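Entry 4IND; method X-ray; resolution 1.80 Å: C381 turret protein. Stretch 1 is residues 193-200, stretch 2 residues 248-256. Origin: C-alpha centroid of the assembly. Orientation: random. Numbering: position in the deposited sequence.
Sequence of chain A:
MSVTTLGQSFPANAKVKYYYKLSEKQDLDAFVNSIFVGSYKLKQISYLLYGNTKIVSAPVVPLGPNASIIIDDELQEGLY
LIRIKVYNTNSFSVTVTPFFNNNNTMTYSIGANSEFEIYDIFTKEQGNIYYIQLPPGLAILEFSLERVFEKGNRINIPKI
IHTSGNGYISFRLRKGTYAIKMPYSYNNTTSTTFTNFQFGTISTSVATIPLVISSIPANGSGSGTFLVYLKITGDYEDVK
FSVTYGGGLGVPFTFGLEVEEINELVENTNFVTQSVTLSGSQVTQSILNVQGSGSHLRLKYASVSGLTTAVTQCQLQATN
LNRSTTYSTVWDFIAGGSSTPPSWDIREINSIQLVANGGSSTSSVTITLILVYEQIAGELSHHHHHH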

# COMPACT_ATOMS: atom_id res chain seq x y z
N THR A 193 -6.83 38.29 -32.40
CA THR A 193 -6.87 38.14 -30.96
C THR A 193 -7.89 37.07 -30.61
O THR A 193 -9.05 37.15 -30.99
CB THR A 193 -7.20 39.46 -30.27
OG1 THR A 193 -6.18 40.42 -30.58
CG2 THR A 193 -7.26 39.27 -28.76
N PHE A 194 -7.45 36.07 -29.87
CA PHE A 194 -8.31 34.93 -29.62
C PHE A 194 -9.00 35.02 -28.29
O PHE A 194 -8.48 35.58 -27.33
CB PHE A 194 -7.51 33.63 -29.72
CG PHE A 194 -6.89 33.43 -31.06
CD1 PHE A 194 -7.58 32.78 -32.08
CD2 PHE A 194 -5.63 33.93 -31.33
CE1 PHE A 194 -7.02 32.61 -33.33
CE2 PHE A 194 -5.05 33.76 -32.57
CZ PHE A 194 -5.76 33.10 -33.58
N THR A 195 -10.20 34.47 -28.24
CA THR A 195 -10.84 34.37 -26.95
C THR A 195 -11.33 32.95 -26.71
O THR A 195 -11.88 32.31 -27.61
CB THR A 195 -11.96 35.38 -26.82
OG1 THR A 195 -12.83 35.25 -27.94
CG2 THR A 195 -11.38 36.79 -26.81
N ASN A 196 -11.12 32.46 -25.49
CA ASN A 196 -11.42 31.07 -25.18
C ASN A 196 -10.86 30.12 -26.23
O ASN A 196 -11.56 29.25 -26.76
CB ASN A 196 -12.92 30.87 -24.97
CG ASN A 196 -13.44 31.63 -23.77
OD1 ASN A 196 -12.71 31.83 -22.79
ND2 ASN A 196 -14.69 32.06 -23.83
N PHE A 197 -9.58 30.32 -26.51
CA PHE A 197 -8.81 29.50 -27.43
C PHE A 197 -8.67 28.09 -26.90
O PHE A 197 -8.02 27.86 -25.87
CB PHE A 197 -7.42 30.12 -27.56
CG PHE A 197 -6.52 29.42 -28.53
CD1 PHE A 197 -6.45 29.84 -29.86
CD2 PHE A 197 -5.73 28.37 -28.12
CE1 PHE A 197 -5.61 29.20 -30.75
CE2 PHE A 197 -4.89 27.72 -29.01
CZ PHE A 197 -4.82 28.14 -30.33
N GLN A 198 -9.26 27.12 -27.58
CA GLN A 198 -9.08 25.74 -27.15
C GLN A 198 -7.80 25.20 -27.78
O GLN A 198 -7.69 25.07 -28.99
CB GLN A 198 -10.28 24.85 -27.49
CG GLN A 198 -10.04 23.39 -27.06
CD GLN A 198 -11.22 22.48 -27.33
OE1 GLN A 198 -11.09 21.44 -27.94
NE2 GLN A 198 -12.37 22.86 -26.85
N PHE A 199 -6.81 24.91 -26.93
CA PHE A 199 -5.55 24.34 -27.38
C PHE A 199 -5.73 22.86 -27.72
O PHE A 199 -5.18 22.35 -28.71
CB PHE A 199 -4.51 24.52 -26.26
CG PHE A 199 -3.25 23.72 -26.46
CD1 PHE A 199 -2.30 24.09 -27.40
CD2 PHE A 199 -3.01 22.60 -25.69
CE1 PHE A 199 -1.14 23.35 -27.59
CE2 PHE A 199 -1.85 21.85 -25.86
CZ PHE A 199 -0.91 22.22 -26.82
N GLY A 200 -6.49 22.17 -26.89
CA GLY A 200 -6.62 20.72 -27.05
C GLY A 200 -7.59 20.15 -26.04
O GLY A 200 -8.30 20.90 -25.37
N GLY A 248 -3.11 24.74 -39.62
CA GLY A 248 -2.72 25.91 -40.39
C GLY A 248 -2.98 27.24 -39.72
O GLY A 248 -2.88 28.30 -40.36
N LEU A 249 -3.29 27.21 -38.43
CA LEU A 249 -3.73 28.43 -37.74
C LEU A 249 -2.66 29.52 -37.64
O LEU A 249 -2.98 30.70 -37.70
CB LEU A 249 -4.28 28.10 -36.35
CG LEU A 249 -5.16 29.22 -35.78
CD1 LEU A 249 -6.36 29.42 -36.66
CD2 LEU A 249 -5.58 28.92 -34.36
N GLY A 250 -1.40 29.15 -37.47
CA GLY A 250 -0.34 30.15 -37.37
C GLY A 250 -0.03 30.54 -35.93
O GLY A 250 0.47 31.64 -35.65
N VAL A 251 -0.33 29.64 -35.01
CA VAL A 251 -0.01 29.83 -33.60
C VAL A 251 0.78 28.65 -33.06
O VAL A 251 0.23 27.79 -32.38
CB VAL A 251 -1.27 30.00 -32.75
CG1 VAL A 251 -0.89 30.36 -31.33
CG2 VAL A 251 -2.18 31.06 -33.36
N PRO A 252 2.09 28.61 -33.35
CA PRO A 252 2.88 27.47 -32.85
C PRO A 252 3.00 27.47 -31.33
O PRO A 252 3.16 28.54 -30.72
CB PRO A 252 4.26 27.68 -33.49
CG PRO A 252 4.28 29.12 -33.90
CD PRO A 252 2.86 29.48 -34.24
N PHE A 253 2.89 26.29 -30.72
CA PHE A 253 3.10 26.10 -29.29
C PHE A 253 4.32 25.22 -29.08
O PHE A 253 4.67 24.37 -29.92
CB PHE A 253 1.89 25.39 -28.64
CG PHE A 253 0.76 26.32 -28.25
CD1 PHE A 253 0.47 26.55 -26.90
CD2 PHE A 253 -0.04 26.92 -29.20
CE1 PHE A 253 -0.58 27.38 -26.53
CE2 PHE A 253 -1.09 27.76 -28.84
CZ PHE A 253 -1.36 27.99 -27.50
N THR A 254 4.97 25.42 -27.94
CA THR A 254 5.94 24.47 -27.42
C THR A 254 5.47 24.12 -26.02
O THR A 254 5.09 25.01 -25.27
CB THR A 254 7.34 25.07 -27.34
OG1 THR A 254 7.71 25.57 -28.63
CG2 THR A 254 8.35 24.01 -26.91
N PHE A 255 5.45 22.84 -25.67
CA PHE A 255 4.91 22.48 -24.37
C PHE A 255 5.63 21.27 -23.76
O PHE A 255 6.32 20.52 -24.46
CB PHE A 255 3.39 22.26 -24.45
CG PHE A 255 2.99 21.04 -25.26
CD1 PHE A 255 2.75 19.83 -24.64
CD2 PHE A 255 2.86 21.13 -26.64
CE1 PHE A 255 2.37 18.70 -25.39
CE2 PHE A 255 2.49 20.03 -27.40
CZ PHE A 255 2.25 18.81 -26.77
N GLY A 256 5.45 21.11 -22.46
CA GLY A 256 6.00 20.00 -21.73
C GLY A 256 4.84 19.14 -21.26
O GLY A 256 3.68 19.47 -21.50

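What lies at the centre of the contact? Three phenylalanines that meet in two different geometries. Phe199 CE1 sits 3.6 Å from Phe253 CG, over one face of the Phe253 ring; the planes are inclined at 44° and the centroids lie 4.7 Å apart, an oblique pairing. The same Phe199 ring turns its edge to the face of Phe255, with CZ of Phe199 3.9 Å from CD2 of Phe255 and the planes at 76°. Such an edge-to-face approach sets the slightly positive ring hydrogens against the electron-rich face of the neighbour. Phe199 thus bridges two residues of the second stretch, and it loses more surface to the other stretch than any other residue here. Its CA-to-CB bond points sideways, yet with chi1 near t the ring end comes nearer to the partner.

How does the contact continue from these rings? Phe197, also t at chi1, lies beside Phe253, its CE2 3.8 Å from CE2 of Phe253. The two planes are nearly parallel, at 18°, but slid apart with centroids at 5.8 Å, so the rings barely overlap and the contact is mainly one of van der Waals packing. Toward Leu249 the Phe197 ring presents an edge: CE1 of Phe197 is 3.6 Å from CD2 of Leu249. CD2 of Leu249 also lies 4.1 Å from CE1 of Phe194, while CE2 of Phe194 approaches CG2 of Val251 at 4.0 Å. Leu249 therefore touches both Phe194 and Phe197, although the residue remains partly exposed.

What backbone arrangement allows this? The strand containing Phe199 and the strand 253-256 run at 53° to one another, and their axes come no closer than 11.0 Å. Even the nearest alpha carbons, CA of Phe199 and CA of Phe253, are 9.0 Å apart. That gap is too wide for backbone pairing between these strands, and large aromatic side chains fill it. Before strand 253-256, Leu249 and Val251 reach the first stretch from a loop; between them Gly250 adopts phi/psi of 93/25, where a CB would be jammed against the preceding carbonyl oxygen.

Where is the polar edge? It lies outside the contact itself: the polar side chains do not touch the other stretch, and no hydrogen bond joins the two. Thr195, Asn196 and Gln198 keep their side chains out of reach, and the CA-to-CB bond of Thr254 points away. OG1 of Thr193 and OE1 of Gln198 find hydrogen bonds elsewhere in the structure. The association rests on apolar packing and aromatic geometry alone.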